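Local coordinates for 5'-methylthioadenosine nucleosidase / s-adenosylhomocysteine nucleosidase (Brucella melitensis bv. 1, PDB 4PR3), which belongs to the phosphorylase superfamily of alpha/beta proteins and holds adenine in a pocket next to its central mixed beta sheet, at residues Val58-Ala63 with Tyr108-Ala113; Pro96-Tyr101 with Leu207-Glu212; Lys156-Ile161 with Ile190-Ser195. All coordinates share one frame; numbering follows the deposited sequence.

Contact 1: Val58-Ala63 with Tyr108-Ala113; sequences VGPVEA and YRDMDA
Asp110 OD2 accepts a hydrogen bond from the backbone N of Gly150 and also lies 4.2 Å from Pro60 CG. The second approach is plain van der Waals contact. Pro60 is the first residue of helix 60-76, and its ring faces the turn that follows strand 100-108. The same CG sits 4.4 Å from Tyr108 CE1, so one ring carbon meets both partners. It comes to the Tyr108 ring at a slant. Tyr108 places CG anti to its backbone N (chi1 -173°), which brings the phenol end nearer to Pro60. The ring also lies under its own turn: Met111 N, of a selenomethionine, stands over the ring centre, 4.3 Å above the plane. The ring stacks on Tyr171 as well. The second subunit is close here: its Val61 packs on Tyr108, and Asp110 of the second subunit packs on Asp110 of this chain. The direct link between the segments is therefore a small van der Waals contact, apolar at Tyr108 and carbon-to-oxygen at Asp110. The polar bond of Asp110 runs to Gly150, and the ring of Tyr108 also has its own turn, Tyr171 and the second subunit around it.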
loop_
_atom_site.group_PDB
_atom_site.type_symbol
_atom_site.label_atom_id
_atom_site.label_comp_id
_atom_site.label_asym_id
_atom_site.label_seq_id
_atom_site.Cartn_x
_atom_site.Cartn_y
_atom_site.Cartn_z
ATOM N N VAL A 58 7.267 -3.207 6.670
ATOM C CA VAL A 58 7.446 -4.270 5.686
ATOM C C VAL A 58 6.213 -4.465 4.802
ATOM O O VAL A 58 5.092 -4.579 5.297
ATOM C CB VAL A 58 7.796 -5.602 6.387
ATOM C CG1 VAL A 58 7.794 -6.754 5.399
ATOM C CG2 VAL A 58 9.140 -5.493 7.090
ATOM N N GLY A 59 6.427 -4.502 3.489
ATOM C CA GLY A 59 5.346 -4.728 2.550
ATOM C C GLY A 59 4.794 -3.443 1.970
ATOM O O GLY A 59 5.002 -2.369 2.531
ATOM N N PRO A 60 4.076 -3.548 0.841
ATOM C CA PRO A 60 3.535 -2.389 0.117
ATOM C C PRO A 60 2.547 -1.554 0.933
ATOM O O PRO A 60 2.586 -0.330 0.849
ATOM C CB PRO A 60 2.829 -3.026 -1.085
ATOM C CG PRO A 60 3.519 -4.339 -1.272
ATOM C CD PRO A 60 3.839 -4.808 0.116
ATOM N N VAL A 61 1.674 -2.197 1.700
ATOM C CA VAL A 61 0.677 -1.467 2.484
ATOM C C VAL A 61 1.307 -0.714 3.659
ATOM O O VAL A 61 0.998 0.458 3.884
ATOM C CB VAL A 61 -0.462 -2.389 2.978
ATOM C CG1 VAL A 61 -1.305 -1.692 4.043
ATOM C CG2 VAL A 61 -1.328 -2.820 1.809
ATOM N N GLU A 62 2.196 -1.381 4.390
ATOM C CA GLU A 62 2.896 -0.742 5.502
ATOM C C GLU A 62 3.753 0.413 5.009
ATOM O O GLU A 62 3.785 1.478 5.621
ATOM C CB GLU A 62 3.765 -1.745 6.265
ATOM C CG GLU A 62 2.977 -2.817 6.999
ATOM C CD GLU A 62 1.838 -2.239 7.815
ATOM O OE1 GLU A 62 2.098 -1.338 8.642
ATOM O OE2 GLU A 62 0.681 -2.680 7.619
ATOM N N ALA A 63 4.441 0.192 3.894
ATOM C CA ALA A 63 5.311 1.203 3.305
ATOM C C ALA A 63 4.524 2.419 2.834
ATOM O O ALA A 63 4.926 3.560 3.069
ATOM C CB ALA A 63 6.101 0.613 2.153
ATOM N N TYR A 108 4.737 -3.034 -10.014
ATOM C CA TYR A 108 3.950 -3.580 -8.913
ATOM C C TYR A 108 3.372 -4.920 -9.348
ATOM O O TYR A 108 2.429 -4.966 -10.136
ATOM C CB TYR A 108 2.817 -2.599 -8.607
ATOM C CG TYR A 108 1.973 -2.892 -7.386
ATOM C CD1 TYR A 108 2.432 -3.715 -6.363
ATOM C CD2 TYR A 108 0.708 -2.336 -7.262
ATOM C CE1 TYR A 108 1.648 -3.966 -5.250
ATOM C CE2 TYR A 108 -0.079 -2.583 -6.162
ATOM C CZ TYR A 108 0.390 -3.396 -5.159
ATOM O OH TYR A 108 -0.411 -3.630 -4.067
ATOM N N ARG A 109 3.907 -6.014 -8.816
ATOM C CA ARG A 109 3.549 -7.336 -9.334
ATOM C C ARG A 109 2.259 -7.891 -8.741
ATOM O O ARG A 109 1.708 -8.869 -9.249
ATOM C CB ARG A 109 4.696 -8.332 -9.148
ATOM C CG ARG A 109 5.113 -8.524 -7.711
ATOM C CD ARG A 109 6.166 -9.605 -7.572
ATOM N NE ARG A 109 6.539 -9.793 -6.175
ATOM C CZ ARG A 109 7.520 -9.136 -5.568
ATOM N NH1 ARG A 109 8.244 -8.250 -6.239
ATOM N NH2 ARG A 109 7.782 -9.373 -4.293
ATOM N N ASP A 110 1.772 -7.265 -7.675
ATOM C CA ASP A 110 0.531 -7.702 -7.050
ATOM C C ASP A 110 -0.683 -7.202 -7.814
ATOM O O ASP A 110 -1.801 -7.643 -7.566
ATOM C CB ASP A 110 0.456 -7.231 -5.598
ATOM C CG ASP A 110 1.482 -7.902 -4.715
ATOM O OD1 ASP A 110 1.995 -8.969 -5.113
ATOM O OD2 ASP A 110 1.769 -7.366 -3.624
HETATM N N MSE A 111 -0.460 -6.291 -8.754
HETATM C CA MSE A 111 -1.555 -5.658 -9.477
HETATM C C MSE A 111 -1.860 -6.402 -10.767
HETATM O O MSE A 111 -1.064 -6.372 -11.704
HETATM C CB MSE A 111 -1.175 -4.211 -9.807
HETATM C CG MSE A 111 -2.120 -3.502 -10.765
HETATM SE SE MSE A 111 -3.835 -3.072 -9.949
HETATM C CE MSE A 111 -4.931 -4.388 -10.823
ATOM N N ASP A 112 -3.003 -7.085 -10.809
ATOM C CA ASP A 112 -3.478 -7.682 -12.052
ATOM C C ASP A 112 -4.951 -7.343 -12.293
ATOM O O ASP A 112 -5.834 -7.877 -11.627
ATOM C CB ASP A 112 -3.296 -9.201 -11.992
ATOM C CG ASP A 112 -3.426 -9.863 -13.350
ATOM O OD1 ASP A 112 -3.801 -9.173 -14.322
ATOM O OD2 ASP A 112 -3.159 -11.080 -13.443
ATOM N N ALA A 113 -5.208 -6.466 -13.260
ATOM C CA ALA A 113 -6.567 -6.135 -13.685
ATOM C C ALA A 113 -6.977 -6.828 -14.985
ATOM O O ALA A 113 -8.055 -6.567 -15.516
ATOM C CB ALA A 113 -6.753 -4.630 -13.795
#

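Contact 2: Pro96-Tyr101 with Leu207-Glu212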
loop_
_atom_site.group_PDB
_atom_site.type_symbol
_atom_site.label_atom_id
_atom_site.label_comp_id
_atom_site.label_asym_id
_atom_site.label_seq_id
_atom_site.Cartn_x
_atom_site.Cartn_y
_atom_site.Cartn_z
ATOM N N PRO A 96 24.064 -11.126 -10.025
ATOM C CA PRO A 96 25.129 -11.551 -9.111
ATOM C C PRO A 96 24.782 -11.259 -7.652
ATOM O O PRO A 96 24.316 -10.164 -7.331
ATOM C CB PRO A 96 26.312 -10.680 -9.538
ATOM C CG PRO A 96 26.086 -10.435 -10.976
ATOM C CD PRO A 96 24.598 -10.364 -11.170
ATOM N N GLN A 97 25.011 -12.233 -6.780
ATOM C CA GLN A 97 24.686 -12.087 -5.370
ATOM C C GLN A 97 25.618 -11.098 -4.687
ATOM O O GLN A 97 26.768 -10.935 -5.093
ATOM C CB GLN A 97 24.757 -13.443 -4.667
ATOM C CG GLN A 97 23.823 -14.482 -5.256
ATOM C CD GLN A 97 22.361 -14.118 -5.073
ATOM O OE1 GLN A 97 21.960 -13.640 -4.012
ATOM N NE2 GLN A 97 21.560 -14.336 -6.109
ATOM N N ALA A 98 25.105 -10.440 -3.650
ATOM C CA ALA A 98 25.887 -9.523 -2.826
ATOM C C ALA A 98 26.468 -8.365 -3.627
ATOM O O ALA A 98 27.602 -7.949 -3.397
ATOM C CB ALA A 98 26.990 -10.272 -2.082
ATOM N N GLU A 99 25.690 -7.855 -4.576
ATOM C CA GLU A 99 26.072 -6.648 -5.295
ATOM C C GLU A 99 24.978 -5.590 -5.158
ATOM O O GLU A 99 23.807 -5.920 -4.987
ATOM C CB GLU A 99 26.360 -6.943 -6.769
ATOM C CG GLU A 99 27.368 -5.978 -7.380
ATOM C CD GLU A 99 27.177 -5.774 -8.872
ATOM O OE1 GLU A 99 27.196 -4.604 -9.315
ATOM O OE2 GLU A 99 27.018 -6.775 -9.603
ATOM N N VAL A 100 25.371 -4.323 -5.228
ATOM C CA VAL A 100 24.436 -3.213 -5.054
ATOM C C VAL A 100 24.024 -2.585 -6.390
ATOM O O VAL A 100 24.853 -2.382 -7.276
ATOM C CB VAL A 100 25.024 -2.136 -4.109
ATOM C CG1 VAL A 100 26.470 -1.832 -4.481
ATOM C CG2 VAL A 100 24.180 -0.873 -4.131
ATOM N N TYR A 101 22.734 -2.293 -6.529
ATOM C CA TYR A 101 22.195 -1.746 -7.768
ATOM C C TYR A 101 21.298 -0.548 -7.485
ATOM O O TYR A 101 20.597 -0.515 -6.476
ATOM C CB TYR A 101 21.378 -2.814 -8.503
ATOM C CG TYR A 101 22.183 -4.009 -8.966
ATOM C CD1 TYR A 101 22.560 -5.011 -8.078
ATOM C CD2 TYR A 101 22.555 -4.142 -10.295
ATOM C CE1 TYR A 101 23.292 -6.100 -8.500
ATOM C CE2 TYR A 101 23.289 -5.227 -10.727
ATOM C CZ TYR A 101 23.654 -6.201 -9.827
ATOM O OH TYR A 101 24.382 -7.283 -10.255
ATOM N N LEU A 207 24.061 -9.648 4.884
ATOM C CA LEU A 207 23.815 -8.221 5.048
ATOM C C LEU A 207 25.050 -7.410 5.465
ATOM O O LEU A 207 25.122 -6.213 5.188
ATOM C CB LEU A 207 22.695 -8.006 6.072
ATOM C CG LEU A 207 21.340 -8.664 5.790
ATOM C CD1 LEU A 207 20.373 -8.440 6.948
ATOM C CD2 LEU A 207 20.749 -8.139 4.491
ATOM N N HIS A 208 26.005 -8.047 6.138
ATOM C CA HIS A 208 27.252 -7.374 6.500
ATOM C C HIS A 208 27.935 -6.816 5.256
ATOM O O HIS A 208 28.422 -5.686 5.256
ATOM C CB HIS A 208 28.202 -8.325 7.237
ATOM C CG HIS A 208 29.491 -7.686 7.658
ATOM N ND1 HIS A 208 30.535 -7.462 6.784
ATOM C CD2 HIS A 208 29.906 -7.224 8.862
ATOM C CE1 HIS A 208 31.534 -6.889 7.430
ATOM N NE2 HIS A 208 31.179 -6.733 8.693
ATOM N N VAL A 209 27.960 -7.618 4.195
ATOM C CA VAL A 209 28.532 -7.189 2.927
ATOM C C VAL A 209 27.588 -6.205 2.242
ATOM O O VAL A 209 28.027 -5.221 1.643
ATOM C CB VAL A 209 28.792 -8.387 1.995
ATOM C CG1 VAL A 209 29.577 -7.947 0.768
ATOM C CG2 VAL A 209 29.533 -9.485 2.738
ATOM N N ILE A 210 26.290 -6.479 2.343
ATOM C CA ILE A 210 25.265 -5.621 1.757
ATOM C C ILE A 210 25.323 -4.219 2.356
ATOM O O ILE A 210 25.255 -3.228 1.630
ATOM C CB ILE A 210 23.850 -6.208 1.958
ATOM C CG1 ILE A 210 23.760 -7.610 1.350
ATOM C CG2 ILE A 210 22.794 -5.302 1.346
ATOM C CD1 ILE A 210 23.897 -7.633 -0.158
ATOM N N ASP A 211 25.467 -4.147 3.677
ATOM C CA ASP A 211 25.542 -2.871 4.389
ATOM C C ASP A 211 26.750 -2.028 3.973
ATOM O O ASP A 211 26.658 -0.805 3.887
ATOM C CB ASP A 211 25.553 -3.105 5.903
ATOM C CG ASP A 211 26.126 -1.929 6.679
ATOM O OD1 ASP A 211 25.417 -0.914 6.841
ATOM O OD2 ASP A 211 27.286 -2.025 7.136
ATOM N N GLU A 212 27.876 -2.682 3.710
ATOM C CA GLU A 212 29.090 -1.973 3.316
ATOM C C GLU A 212 29.020 -1.478 1.869
ATOM O O GLU A 212 29.444 -0.365 1.561
ATOM C CB GLU A 212 30.321 -2.858 3.519
ATOM C CG GLU A 212 31.634 -2.191 3.131
ATOM C CD GLU A 212 32.838 -3.083 3.371
ATOM O OE1 GLU A 212 32.744 -3.998 4.219
ATOM O OE2 GLU A 212 33.877 -2.872 2.711
#
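This is a small apolar contact at the edge of the fold, between the loop entering strand 100-108 and the first turns of helix 207-226. Ala98 meets Val209 and Ile210, which are consecutive on the helix. Ile210 makes the nearer approach. Its CD1 lies 3.8 Å from Ala98 CA, so the methyl comes closer to the main chain than to the side-chain methyl. From Ala98 CB the same CD1 is 4.5 Å away. The torsions of Ile210 explain this reach: CG1 lies anti to the carbonyl carbon (chi1 -58°) and the chain then bends (chi2 -66°), so CD1 is the branch that extends to the loop. Val209 adds a second touch from the more exposed side of the helix, with CG1 4.5 Å from Ala98 CB. Its own side chain starts out toward the loop. Ala98 has a left-handed backbone conformation, and the chain turns there before it runs on as a strand. Around the contact, the backbones of Ala98 and Glu99 are hydrogen-bonded to Ile190 of the adjacent strand 184-192. Further along helix 207-226, Lys213, Leu214 and Ala217 pack on Val100. On another side of the helix, Asp211 is bonded to His46 and Leu47. The helix thus rests on the start of strand 100-108 with one side and is tied to helix 45-50 through Asp211.

Contact 3: Lys156-Ile161 with Ile190-Ser195. With ADE (adenine), chain C.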
loop_
_atom_site.group_PDB
_atom_site.type_symbol
_atom_site.label_atom_id
_atom_site.label_comp_id
_atom_site.label_asym_id
_atom_site.label_seq_id
_atom_site.Cartn_x
_atom_site.Cartn_y
_atom_site.Cartn_z
ATOM N N LYS A 156 11.189 -21.180 -7.851
ATOM C CA LYS A 156 10.637 -20.904 -9.167
ATOM C C LYS A 156 9.761 -19.657 -9.128
ATOM O O LYS A 156 9.109 -19.376 -8.120
ATOM C CB LYS A 156 9.834 -22.103 -9.672
ATOM N N ALA A 157 9.764 -18.905 -10.225
ATOM C CA ALA A 157 8.864 -17.765 -10.387
ATOM C C ALA A 157 9.007 -16.667 -9.326
ATOM O O ALA A 157 8.141 -16.560 -8.460
ATOM C CB ALA A 157 7.419 -18.248 -10.458
ATOM N N TYR A 158 10.075 -15.862 -9.351
ATOM C CA TYR A 158 11.184 -15.899 -10.324
ATOM C C TYR A 158 10.893 -15.840 -11.833
ATOM O O TYR A 158 10.603 -14.768 -12.351
ATOM C CB TYR A 158 12.369 -16.756 -9.861
ATOM C CG TYR A 158 13.085 -16.035 -8.728
ATOM C CD1 TYR A 158 13.172 -14.645 -8.730
ATOM C CD2 TYR A 158 13.617 -16.718 -7.642
ATOM C CE1 TYR A 158 13.793 -13.960 -7.704
ATOM C CE2 TYR A 158 14.241 -16.039 -6.603
ATOM C CZ TYR A 158 14.324 -14.660 -6.640
ATOM O OH TYR A 158 14.940 -13.968 -5.619
ATOM N N GLU A 159 11.020 -16.952 -12.544
ATOM C CA GLU A 159 10.746 -16.952 -13.983
ATOM C C GLU A 159 9.385 -16.346 -14.386
ATOM O O GLU A 159 9.171 -16.026 -15.556
ATOM C CB GLU A 159 10.912 -18.358 -14.568
ATOM C CG GLU A 159 12.362 -18.814 -14.636
ATOM C CD GLU A 159 13.258 -17.817 -15.360
ATOM O OE1 GLU A 159 12.801 -17.208 -16.352
ATOM O OE2 GLU A 159 14.419 -17.637 -14.931
ATOM N N ARG A 160 8.472 -16.194 -13.429
ATOM C CA ARG A 160 7.255 -15.413 -13.661
ATOM C C ARG A 160 7.470 -13.904 -13.459
ATOM O O ARG A 160 6.547 -13.114 -13.651
ATOM C CB ARG A 160 6.106 -15.908 -12.774
ATOM C CG ARG A 160 5.317 -17.068 -13.365
ATOM C CD ARG A 160 4.429 -17.766 -12.330
ATOM N NE ARG A 160 3.417 -16.887 -11.750
ATOM C CZ ARG A 160 3.485 -16.364 -10.529
ATOM N NH1 ARG A 160 4.523 -16.629 -9.746
ATOM N NH2 ARG A 160 2.516 -15.575 -10.088
ATOM N N ILE A 161 8.683 -13.511 -13.075
ATOM C CA ILE A 161 9.006 -12.100 -12.846
ATOM C C ILE A 161 9.897 -11.535 -13.957
ATOM O O ILE A 161 11.001 -12.027 -14.187
ATOM C CB ILE A 161 9.724 -11.902 -11.491
ATOM C CG1 ILE A 161 8.924 -12.539 -10.351
ATOM C CG2 ILE A 161 9.982 -10.424 -11.226
ATOM C CD1 ILE A 161 7.534 -11.963 -10.174
ATOM N N ILE A 190 21.778 -7.293 -3.330
ATOM C CA ILE A 190 21.164 -8.599 -3.548
ATOM C C ILE A 190 21.537 -9.558 -2.427
ATOM O O ILE A 190 22.686 -9.977 -2.305
ATOM C CB ILE A 190 21.553 -9.191 -4.916
ATOM C CG1 ILE A 190 20.847 -8.423 -6.026
ATOM C CG2 ILE A 190 21.141 -10.648 -5.010
ATOM C CD1 ILE A 190 19.345 -8.498 -5.905
ATOM N N SER A 191 20.547 -9.883 -1.602
ATOM C CA SER A 191 20.757 -10.699 -0.413
ATOM C C SER A 191 20.480 -12.189 -0.611
ATOM O O SER A 191 20.816 -12.999 0.256
ATOM C CB SER A 191 19.904 -10.165 0.742
ATOM O OG SER A 191 18.535 -10.105 0.377
ATOM N N ASP A 192 19.900 -12.552 -1.753
ATOM C CA ASP A 192 19.393 -13.907 -1.951
ATOM C C ASP A 192 18.822 -14.120 -3.346
ATOM O O ASP A 192 18.758 -13.195 -4.153
ATOM C CB ASP A 192 18.315 -14.234 -0.910
ATOM C CG ASP A 192 17.182 -13.226 -0.910
ATOM O OD1 ASP A 192 17.334 -12.163 -0.269
ATOM O OD2 ASP A 192 16.140 -13.496 -1.549
ATOM N N GLY A 193 18.383 -15.346 -3.608
ATOM C CA GLY A 193 17.829 -15.718 -4.895
ATOM C C GLY A 193 18.688 -16.694 -5.673
ATOM O O GLY A 193 18.214 -17.307 -6.631
ATOM N N ALA A 194 19.942 -16.858 -5.258
ATOM C CA ALA A 194 20.775 -17.937 -5.782
ATOM C C ALA A 194 20.374 -19.227 -5.080
ATOM O O ALA A 194 20.364 -20.302 -5.681
ATOM C CB ALA A 194 22.244 -17.644 -5.554
ATOM N N SER A 195 20.048 -19.098 -3.797
ATOM C CA SER A 195 19.487 -20.188 -3.008
ATOM C C SER A 195 18.842 -19.622 -1.746
ATOM O O SER A 195 18.893 -18.414 -1.501
ATOM C CB SER A 195 20.562 -21.210 -2.638
ATOM O OG SER A 195 21.473 -20.674 -1.695
HETATM N N9 ADE C . 13.950 -8.663 -0.210
HETATM C C8 ADE C . 15.080 -9.426 -0.120
HETATM N N7 ADE C . 14.966 -10.606 -0.680
HETATM C C5 ADE C . 13.671 -10.618 -1.170
HETATM C C6 ADE C . 12.930 -11.590 -1.872
HETATM N N6 ADE C . 13.417 -12.787 -2.210
HETATM N N1 ADE C . 11.661 -11.284 -2.212
HETATM C C2 ADE C . 11.171 -10.086 -1.871
HETATM N N3 ADE C . 11.769 -9.095 -1.212
HETATM C C4 ADE C . 13.029 -9.429 -0.887
#
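Tyr158 touches Gly193 by van der Waals contact, its OH end lying 3.5 Å from Gly193 CA. The nearby ring carbon CE2 is 4.0 Å from the same CA. Gly193 CA meets the ring obliquely. With no side chain at Gly193, the phenol end can come right up to the main chain. Tyr158 OH is also 4.3 Å from Asp192 OD2 and 3.9 Å from adenine N6, distances of packing rather than bonding. The polar interactions belong to Asp192 and the base. Adenine N6 donates to Asp192 OD2 at 2.9 Å, and the bond is almost straight at 178°. Asp192 OD1 lies 2.9 Å from adenine N7, and the carboxylate faces the N6/N7 side of the base. The rotation of Asp192 CG to a place between its backbone N and carbonyl carbon (chi1 55°) brings the carboxylate there. Adenine is also hydrogen-bonded to Val153 O. Asp192, in the segment that carries strand 184-192, thus meets the N6/N7 side of adenine with its carboxylate, an arrangement consistent with the adenine sites of related nucleosidases of the phosphorylase superfamily.

In the fold
Contacts 2 and 3 are joined through the sheet, in which strands 100-108 and 184-192 are neighbours. Beyond the strand pairing, Gln97 OE1 of contact 2 lies 3.2 Å from Asp192 O of contact 3. Contact 3 is nested within the chain loop that contact 2 closes, and their centres are 16 Å apart. Contacts 1 and 3 touch at one point, Arg109 CD against Ile161 CD1 at 3.8 Å. Contacts 1 and 2 do not touch; their nearest atoms are about 12 Å apart. Contact 3 bears directly on adenine. In contact 1 the side chain of Pro60 is about 9 Å from the bound adenine. In contact 2 the side chain of Ile210 is about 9 Å from the bound adenine.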